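Local coordinates for protein putative metallopeptidase (Corynebacterium diphtheriae, PDB 3QOC) that probably acts, as a full-length enzyme, as a metal-dependent aminopeptidase, of which this chain is the N-terminal creatinase/prolidase-like domain, at residues 41-46 with 60-65. Residues are numbered along the deposited sequence; the frame is centred on the assembly and turned at random.
Sequences SGFTGS and ISTDGR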
loop_
_atom_site.group_PDB
_atom_site.type_symbol
_atom_site.label_atom_id
_atom_site.label_comp_id
_atom_site.label_asym_id
_atom_site.label_seq_id
_atom_site.Cartn_x
_atom_site.Cartn_y
_atom_site.Cartn_z
ATOM N N SER A 41 -2.401 4.405 7.985
ATOM C CA SER A 41 -2.550 5.746 7.378
ATOM C C SER A 41 -3.513 6.669 8.063
ATOM O O SER A 41 -3.329 7.873 7.992
ATOM C CB SER A 41 -3.027 5.604 5.927
ATOM O OG SER A 41 -4.371 5.121 5.929
ATOM N N GLY A 42 -4.535 6.160 8.732
ATOM C CA GLY A 42 -5.549 7.074 9.302
ATOM C C GLY A 42 -6.804 7.182 8.403
ATOM O O GLY A 42 -7.831 7.781 8.805
ATOM N N PHE A 43 -6.749 6.587 7.198
ATOM C CA PHE A 43 -7.897 6.690 6.260
ATOM C C PHE A 43 -8.938 5.719 6.722
ATOM O O PHE A 43 -8.632 4.550 6.886
ATOM C CB PHE A 43 -7.496 6.356 4.850
ATOM C CG PHE A 43 -8.628 6.324 3.880
ATOM C CD1 PHE A 43 -9.360 7.464 3.602
ATOM C CD2 PHE A 43 -9.004 5.111 3.284
ATOM C CE1 PHE A 43 -10.401 7.448 2.665
ATOM C CE2 PHE A 43 -10.083 5.069 2.350
ATOM C CZ PHE A 43 -10.781 6.241 2.039
ATOM N N THR A 44 -10.150 6.218 6.994
ATOM C CA THR A 44 -11.269 5.407 7.491
ATOM C C THR A 44 -12.322 5.008 6.418
ATOM O O THR A 44 -13.330 4.472 6.751
ATOM C CB THR A 44 -12.030 6.141 8.601
ATOM O OG1 THR A 44 -12.584 7.356 8.087
ATOM C CG2 THR A 44 -11.094 6.510 9.774
ATOM N N GLY A 45 -12.112 5.292 5.150
ATOM C CA GLY A 45 -13.127 4.927 4.155
ATOM C C GLY A 45 -13.120 3.439 3.831
ATOM O O GLY A 45 -12.369 2.663 4.422
ATOM N N SER A 46 -13.935 3.039 2.863
ATOM C CA SER A 46 -14.261 1.649 2.642
ATOM C C SER A 46 -13.627 1.117 1.362
ATOM O O SER A 46 -13.853 -0.038 1.005
ATOM C CB SER A 46 -15.783 1.520 2.535
ATOM O OG SER A 46 -16.264 2.385 1.489
ATOM N N ILE A 60 -0.935 6.128 -1.747
ATOM C CA ILE A 60 -2.200 5.640 -1.327
ATOM C C ILE A 60 -3.206 5.883 -2.446
ATOM O O ILE A 60 -3.072 6.797 -3.264
ATOM C CB ILE A 60 -2.618 6.269 -0.010
ATOM C CG1 ILE A 60 -3.775 5.471 0.572
ATOM C CG2 ILE A 60 -2.980 7.766 -0.184
ATOM C CD1 ILE A 60 -4.073 5.869 2.103
ATOM N N SER A 61 -4.158 4.981 -2.588
ATOM C CA SER A 61 -5.109 5.174 -3.672
ATOM C C SER A 61 -6.545 4.993 -3.199
ATOM O O SER A 61 -6.808 4.183 -2.364
ATOM C CB SER A 61 -4.802 4.145 -4.768
ATOM O OG SER A 61 -5.785 4.248 -5.770
ATOM N N THR A 62 -7.477 5.725 -3.800
ATOM C CA THR A 62 -8.882 5.576 -3.440
ATOM C C THR A 62 -9.741 6.092 -4.616
ATOM O O THR A 62 -9.189 6.655 -5.588
ATOM C CB THR A 62 -9.215 6.282 -2.154
ATOM O OG1 THR A 62 -10.515 5.854 -1.721
ATOM C CG2 THR A 62 -9.240 7.801 -2.334
ATOM N N ASP A 63 -11.049 5.844 -4.561
ATOM C CA ASP A 63 -11.965 6.318 -5.607
ATOM C C ASP A 63 -12.364 7.779 -5.433
ATOM O O ASP A 63 -12.011 8.454 -4.450
ATOM C CB ASP A 63 -13.208 5.403 -5.678
ATOM C CG ASP A 63 -13.977 5.402 -4.409
ATOM O OD1 ASP A 63 -14.662 6.421 -4.171
ATOM O OD2 ASP A 63 -13.861 4.420 -3.613
ATOM N N GLY A 64 -13.130 8.291 -6.388
ATOM C CA GLY A 64 -13.450 9.721 -6.430
ATOM C C GLY A 64 -14.302 10.189 -5.281
ATOM O O GLY A 64 -14.245 11.352 -4.884
ATOM N N ARG A 65 -15.069 9.287 -4.688
ATOM C CA ARG A 65 -15.888 9.673 -3.523
ATOM C C ARG A 65 -15.031 10.100 -2.330
ATOM O O ARG A 65 -15.456 10.917 -1.500
ATOM C CB ARG A 65 -16.901 8.558 -3.214
ATOM C CG ARG A 65 -17.045 8.150 -1.841
ATOM C CD ARG A 65 -17.753 6.752 -1.840
ATOM N NE ARG A 65 -16.869 5.661 -2.283
ATOM C CZ ARG A 65 -16.943 4.413 -1.822
ATOM N NH1 ARG A 65 -17.891 4.031 -0.939
ATOM N NH2 ARG A 65 -16.054 3.522 -2.255
HETATM O O HOH W 1 -16.765 0.927 -0.929
#
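F43 and T62 meet between the loop leaving helix 34-41 and the end of strand 58-62 in this creatinase/prolidase N-terminal domain, a mixed β-sheet flanked by helices, and they exemplify how the loop between a helix and a strand packs a buried aromatic side chain between a neighbouring strand and helix. The ring tip, CZ, lies 3.8 Å from T62 OG1, a hydroxyl that is hydrogen-bonded to the backbone O of N47, while the F43 side chain also packs on I70 of helix 67-73 and its ring meets Y66 edge-to-face. With CG anti to its own backbone N (chi1 175°), F43 lays one ring face against the backbone N of G45, which sits 3.3 Å above the plane, over its centre. Toward the start of the loop, the extended I60 side chain sends CD1 to within 3.9 Å of S41 OG. That oxygen closes an ST turn by accepting from F43 N, nearly straight at 167°, and is also hydrogen-bonded to I37 O. The turn passes through G42, whose positive phi marks the departure from the helix.

At the solvent-facing end, one water bridges S46 OG and R65 NH2, while S46 OG is also hydrogen-bonded to Y66 OH. The guanidinium is fixed by D63 in a side-on salt bridge, NH2 lying 2.7 Å from OD2. R65 NE reaches D63 OD1 on the syn side, tilted 25° out of the carboxylate plane, and the anti lone pair of OD1 takes R65 N, completing an Asx turn.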